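Local coordinates for protein nuclease NucT (Helicobacter pylori, PDB 6EHI) that is a nuclease of the PLD-like family, folded as a compact alpha/beta domain around a mixed beta sheet, at residues A37-T42 with I63-S68; I58-I63 with P84-C89. The protein carries 1 engineered substitution. All coordinates share one frame; numbering follows the deposited sequence.

Contact 1 (A37-T42 with I63-S68)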
loop_
_atom_site.group_PDB
_atom_site.type_symbol
_atom_site.label_atom_id
_atom_site.label_comp_id
_atom_site.label_asym_id
_atom_site.label_seq_id
_atom_site.Cartn_x
_atom_site.Cartn_y
_atom_site.Cartn_z
ATOM N N ALA A 37 5.685 2.986 -10.154
ATOM C CA ALA A 37 4.248 3.240 -10.338
ATOM C C ALA A 37 3.732 3.855 -9.077
ATOM O O ALA A 37 3.939 3.254 -8.028
ATOM C CB ALA A 37 3.555 1.961 -10.632
ATOM N N ILE A 38 3.185 5.069 -9.143
ATOM C CA ILE A 38 2.789 5.811 -7.954
ATOM C C ILE A 38 1.498 6.503 -8.137
ATOM O O ILE A 38 1.315 7.213 -9.100
ATOM C CB ILE A 38 3.926 6.775 -7.576
ATOM C CG1 ILE A 38 3.705 7.447 -6.209
ATOM C CG2 ILE A 38 4.301 7.720 -8.712
ATOM C CD1 ILE A 38 3.707 6.478 -5.056
ATOM N N TYR A 39 0.596 6.361 -7.143
ATOM C CA TYR A 39 -0.687 7.025 -7.120
ATOM C C TYR A 39 -0.520 8.529 -6.979
ATOM O O TYR A 39 -0.926 9.300 -7.881
ATOM C CB TYR A 39 -1.609 6.464 -5.968
ATOM C CG TYR A 39 -2.878 7.222 -5.873
ATOM C CD1 TYR A 39 -3.929 6.964 -6.772
ATOM C CD2 TYR A 39 -3.024 8.282 -4.942
ATOM C CE1 TYR A 39 -5.086 7.696 -6.730
ATOM C CE2 TYR A 39 -4.174 9.036 -4.929
ATOM C CZ TYR A 39 -5.187 8.734 -5.880
ATOM O OH TYR A 39 -6.404 9.408 -5.883
ATOM N N SER A 40 0.077 8.988 -5.844
ATOM C CA SER A 40 0.310 10.408 -5.616
ATOM C C SER A 40 1.785 10.593 -5.276
ATOM O O SER A 40 2.317 9.854 -4.456
ATOM C CB SER A 40 -0.576 10.943 -4.468
ATOM O OG SER A 40 -0.102 12.175 -3.941
ATOM N N PHE A 41 2.425 11.598 -5.886
ATOM C CA PHE A 41 3.825 11.809 -5.745
ATOM C C PHE A 41 4.042 13.337 -5.777
ATOM O O PHE A 41 4.108 13.968 -6.821
ATOM C CB PHE A 41 4.570 11.066 -6.850
ATOM C CG PHE A 41 6.043 11.237 -6.885
ATOM C CD1 PHE A 41 6.775 11.913 -5.874
ATOM C CD2 PHE A 41 6.733 10.820 -8.002
ATOM C CE1 PHE A 41 8.146 12.086 -5.960
ATOM C CE2 PHE A 41 8.117 10.998 -8.143
ATOM C CZ PHE A 41 8.859 11.570 -7.070
ATOM N N THR A 42 4.156 13.892 -4.589
ATOM C CA THR A 42 4.311 15.320 -4.384
ATOM C C THR A 42 5.601 15.679 -3.624
ATOM O O THR A 42 5.970 16.828 -3.570
ATOM C CB THR A 42 3.091 15.897 -3.642
ATOM O OG1 THR A 42 3.040 15.277 -2.350
ATOM C CG2 THR A 42 1.744 15.707 -4.401
ATOM N N ILE A 63 5.065 5.712 -13.855
ATOM C CA ILE A 63 3.609 5.665 -14.155
ATOM C C ILE A 63 2.870 6.347 -13.005
ATOM O O ILE A 63 2.997 5.889 -11.853
ATOM C CB ILE A 63 3.104 4.210 -14.316
ATOM C CG1 ILE A 63 3.989 3.443 -15.318
ATOM C CG2 ILE A 63 1.636 4.233 -14.593
ATOM C CD1 ILE A 63 3.705 1.950 -15.489
ATOM N N TYR A 64 2.211 7.489 -13.255
ATOM C CA TYR A 64 1.363 8.184 -12.282
ATOM C C TYR A 64 -0.114 7.863 -12.450
ATOM O O TYR A 64 -0.635 7.734 -13.625
ATOM C CB TYR A 64 1.525 9.646 -12.493
ATOM C CG TYR A 64 2.830 10.344 -12.194
ATOM C CD1 TYR A 64 3.966 10.263 -13.074
ATOM C CD2 TYR A 64 3.003 11.040 -10.975
ATOM C CE1 TYR A 64 5.131 10.952 -12.810
ATOM C CE2 TYR A 64 4.182 11.690 -10.702
ATOM C CZ TYR A 64 5.244 11.650 -11.605
ATOM O OH TYR A 64 6.439 12.276 -11.326
ATOM N N ASP A 65 -0.901 7.818 -11.379
ATOM C CA ASP A 65 -2.372 7.797 -11.549
ATOM C C ASP A 65 -2.884 8.982 -12.438
ATOM O O ASP A 65 -2.472 10.145 -12.233
ATOM C CB ASP A 65 -3.112 7.785 -10.212
ATOM C CG ASP A 65 -4.615 7.933 -10.344
ATOM O OD1 ASP A 65 -5.226 6.946 -10.711
ATOM O OD2 ASP A 65 -5.191 9.049 -10.068
ATOM N N TYR A 66 -3.780 8.652 -13.366
ATOM C CA TYR A 66 -4.252 9.643 -14.348
ATOM C C TYR A 66 -5.048 10.758 -13.667
ATOM O O TYR A 66 -4.674 11.920 -13.726
ATOM C CB TYR A 66 -5.118 8.919 -15.449
ATOM C CG TYR A 66 -5.632 9.905 -16.467
ATOM C CD1 TYR A 66 -6.733 10.712 -16.195
ATOM C CD2 TYR A 66 -4.917 10.122 -17.623
ATOM C CE1 TYR A 66 -7.135 11.656 -17.130
ATOM C CE2 TYR A 66 -5.317 11.046 -18.558
ATOM C CZ TYR A 66 -6.395 11.826 -18.283
ATOM O OH TYR A 66 -6.789 12.770 -19.215
ATOM N N GLU A 67 -6.078 10.441 -12.937
ATOM C CA GLU A 67 -6.900 11.559 -12.340
ATOM C C GLU A 67 -6.100 12.424 -11.349
ATOM O O GLU A 67 -6.262 13.630 -11.278
ATOM C CB GLU A 67 -8.131 11.030 -11.682
ATOM C CG GLU A 67 -9.171 10.454 -12.632
ATOM C CD GLU A 67 -9.712 11.451 -13.682
ATOM O OE1 GLU A 67 -9.765 12.669 -13.385
ATOM O OE2 GLU A 67 -10.067 11.002 -14.833
ATOM N N SER A 68 -5.204 11.820 -10.599
ATOM C CA SER A 68 -4.486 12.528 -9.567
ATOM C C SER A 68 -3.417 13.431 -10.149
ATOM O O SER A 68 -2.920 14.344 -9.462
ATOM C CB SER A 68 -3.939 11.504 -8.550
ATOM O OG SER A 68 -3.179 12.128 -7.563
HETATM O O HOH W 1 -7.365 9.719 -8.464
HETATM O O HOH W 2 -1.580 14.001 -5.351
#
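I38 is joined to the strand that ends at D65 by both of its backbone polar atoms. Its N donates to I63 O at 2.8 Å, nearly straight (N-H...O 166°), while its O receives D65 N in a longer, more bent bond of 3.2 Å. The CA-H groups of A37 and Y64 approach I63 O and I38 O respectively, giving each carbonyl oxygen one N-H and one C-H contact. Among nonpolar side chains, A37 CB and I63 CB share one face of the sheet, and I38 CG2 packs against Y64 CD2. Bridges at A37-I63 and I38-Y64 are parallel, as expected for neighbouring strands joined by the beta-alpha-beta crossover 33-38, 44-54, 59-65 of this PLD-like domain; past them the segment from Y39 turns to loop and the other enters helix 66-69.

Polar side-chain bonds gather at that helix start. D65 is its N-cap: OD2 accepts S68 N at 2.8 Å on the anti side, with the donor tilted out of the carboxylate plane, and also accepts from a water that bonds Y39 OH, while M105 N binds OD1. Both carboxylate oxygens are therefore held. A second water lies 2.7 Å from S40 OG and reaches S68 OG weakly.

The aromatic contacts are of two kinds. In Y39 and D65 alike CG is anti to the backbone N (chi1 175° and 173°), and the two side chains run the same way, Y39 CD1 being 3.6 Å from D65 CB; S68 CB sits over one face of the Y39 ring, 4.0 Å from CZ. F41 and Y64 have nearly parallel planes, but their centroids are 6.0 Å apart and the rings barely overlap; contact is made by F41 CD2, which lies 3.6 Å from Y64 OH and also meets CE2. Y64 OH is hydrogen-bonded to T76 OG1, which also bonds F41 O.

Contact 2 (I58-I63 with P84-C89)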
loop_
_atom_site.group_PDB
_atom_site.type_symbol
_atom_site.label_atom_id
_atom_site.label_comp_id
_atom_site.label_asym_id
_atom_site.label_seq_id
_atom_site.Cartn_x
_atom_site.Cartn_y
_atom_site.Cartn_z
ATOM N N ILE A 58 21.112 6.836 -15.496
ATOM C CA ILE A 58 20.143 5.763 -15.217
ATOM C C ILE A 58 18.814 6.069 -15.864
ATOM O O ILE A 58 18.337 7.216 -15.829
ATOM C CB ILE A 58 20.027 5.576 -13.682
ATOM C CG1 ILE A 58 21.208 4.768 -13.049
ATOM C CG2 ILE A 58 18.738 4.831 -13.289
ATOM C CD1 ILE A 58 22.495 5.494 -12.920
ATOM N N LYS A 59 18.168 5.054 -16.408
ATOM C CA LYS A 59 16.869 5.196 -17.044
ATOM C C LYS A 59 15.771 5.114 -15.974
ATOM O O LYS A 59 15.667 4.124 -15.278
ATOM C CB LYS A 59 16.670 4.114 -18.056
ATOM C CG LYS A 59 17.657 4.270 -19.222
ATOM C CD LYS A 59 17.483 3.206 -20.289
ATOM C CE LYS A 59 16.786 3.776 -21.512
ATOM N NZ LYS A 59 16.716 2.674 -22.521
ATOM N N VAL A 60 14.905 6.124 -15.945
ATOM C CA VAL A 60 13.828 6.222 -15.024
ATOM C C VAL A 60 12.502 6.219 -15.758
ATOM O O VAL A 60 12.313 6.902 -16.772
ATOM C CB VAL A 60 13.967 7.502 -14.224
ATOM C CG1 VAL A 60 12.838 7.620 -13.255
ATOM C CG2 VAL A 60 15.297 7.518 -13.523
ATOM N N GLN A 61 11.566 5.430 -15.271
ATOM C CA GLN A 61 10.209 5.373 -15.825
ATOM C C GLN A 61 9.231 5.537 -14.641
ATOM O O GLN A 61 9.457 4.951 -13.593
ATOM C CB GLN A 61 9.983 4.033 -16.451
ATOM C CG GLN A 61 10.854 3.860 -17.687
ATOM C CD GLN A 61 10.827 2.456 -18.254
ATOM O OE1 GLN A 61 10.933 1.474 -17.503
ATOM N NE2 GLN A 61 10.615 2.345 -19.584
ATOM N N ILE A 62 8.262 6.410 -14.791
ATOM C CA ILE A 62 7.292 6.694 -13.718
ATOM C C ILE A 62 5.909 6.659 -14.278
ATOM O O ILE A 62 5.633 7.441 -15.172
ATOM C CB ILE A 62 7.576 8.077 -13.133
ATOM C CG1 ILE A 62 9.075 8.241 -12.863
ATOM C CG2 ILE A 62 6.767 8.276 -11.832
ATOM C CD1 ILE A 62 9.429 9.574 -12.263
ATOM N N ILE A 63 5.065 5.712 -13.855
ATOM C CA ILE A 63 3.609 5.665 -14.155
ATOM C C ILE A 63 2.870 6.347 -13.005
ATOM O O ILE A 63 2.997 5.889 -11.853
ATOM C CB ILE A 63 3.104 4.210 -14.316
ATOM C CG1 ILE A 63 3.989 3.443 -15.318
ATOM C CG2 ILE A 63 1.636 4.233 -14.593
ATOM C CD1 ILE A 63 3.705 1.950 -15.489
ATOM N N PRO A 84 16.186 14.496 -18.627
ATOM C CA PRO A 84 16.970 13.458 -19.288
ATOM C C PRO A 84 16.803 12.076 -18.664
ATOM O O PRO A 84 16.713 11.950 -17.429
ATOM C CB PRO A 84 18.385 13.974 -19.127
ATOM C CG PRO A 84 18.165 15.424 -19.308
ATOM C CD PRO A 84 16.970 15.723 -18.477
ATOM N N ASN A 85 16.700 11.081 -19.537
ATOM C CA ASN A 85 16.596 9.652 -19.199
ATOM C C ASN A 85 15.302 9.341 -18.447
ATOM O O ASN A 85 15.203 8.277 -17.863
ATOM C CB ASN A 85 17.820 9.172 -18.380
ATOM C CG ASN A 85 19.155 9.563 -19.028
ATOM O OD1 ASN A 85 20.022 10.208 -18.419
ATOM N ND2 ASN A 85 19.326 9.134 -20.231
ATOM N N THR A 86 14.358 10.276 -18.410
ATOM C CA THR A 86 13.098 10.117 -17.591
ATOM C C THR A 86 11.863 10.081 -18.484
ATOM O O THR A 86 11.578 11.009 -19.240
ATOM C CB THR A 86 13.029 11.171 -16.486
ATOM O OG1 THR A 86 14.325 11.165 -15.839
ATOM C CG2 THR A 86 12.009 10.904 -15.390
ATOM N N LYS A 87 11.106 9.000 -18.365
ATOM C CA LYS A 87 9.842 8.744 -19.069
ATOM C C LYS A 87 8.761 8.879 -18.016
ATOM O O LYS A 87 8.782 8.147 -17.034
ATOM C CB LYS A 87 9.769 7.319 -19.654
ATOM C CG LYS A 87 8.520 7.113 -20.530
ATOM C CD LYS A 87 8.296 5.640 -20.897
ATOM C CE LYS A 87 7.048 5.352 -21.720
ATOM N NZ LYS A 87 6.967 6.167 -22.964
ATOM N N VAL A 88 7.819 9.783 -18.202
ATOM C CA VAL A 88 6.634 9.858 -17.287
ATOM C C VAL A 88 5.392 9.610 -18.102
ATOM O O VAL A 88 5.327 9.970 -19.301
ATOM C CB VAL A 88 6.560 11.174 -16.499
ATOM C CG1 VAL A 88 7.813 11.413 -15.727
ATOM C CG2 VAL A 88 6.195 12.334 -17.414
ATOM N N CYS A 89 4.367 8.978 -17.507
ATOM C CA CYS A 89 3.140 8.757 -18.187
ATOM C C CYS A 89 1.973 8.592 -17.161
ATOM O O CYS A 89 2.236 8.639 -15.944
ATOM C CB CYS A 89 3.338 7.543 -19.108
ATOM S SG CYS A 89 3.580 5.981 -18.170
#
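V60 N donates to N85 O at 2.9 Å with an N-H...O angle of 179°, the first of four rungs between parallel strands 59-65 and 86-91, neighbours in the mixed sheet of the PLD-like domain. The segments' axes run 4.7 Å apart at only 8°. K87 then bonds both ways, its N giving to V60 O and its O taking I62 N, each at 2.9 Å; Q61 CA-H also approaches K87 O. C89 N to I62 O is the fourth bond within these segments.

Side chains alternate between two faces. On one, the V60 and T86 side chains run alongside each other in one direction, V60 CG1 4.0 Å from T86 CG2, and I62 CB meets V88 CG1. This face packs against helix 44-54 through V60, I62 and T86. On the other, Q61 CG touches K87 CB, while Q61 OE1 bonds K35 NZ.

At the N85 end of the ladder, N85 CB comes 3.3 Å from I58 O, a buried oxygen with no polar partner in the model. At the C89 end, C89 SG, placed between the backbone N and carbonyl carbon (chi1 67°) and disulfide-bonded to C159, lies 3.8 Å from I63 CG1.

Overall arrangement
Strand 59-65 is common to both contacts: its two edges pair with strand 33-38 in contact 1 and strand 86-91 in contact 2, and I63 takes part in each. Their centres are 13 Å apart, yet the two contacts touch: Y64 N lies 2.9 Å from C89 O, a probable hydrogen bond, and I38 CG2 packs on I62 CG2. Contact 1 is the more buried, with no exposed residue among those that touch; contact 2 is partly buried, K59, N85 and K87 being exposed. Their chemistry follows: contact 2 is mainly a regular backbone ladder, whereas contact 1, at the strand ends, adds a helix cap, a water bridge and a second, weaker one, and aromatic rings.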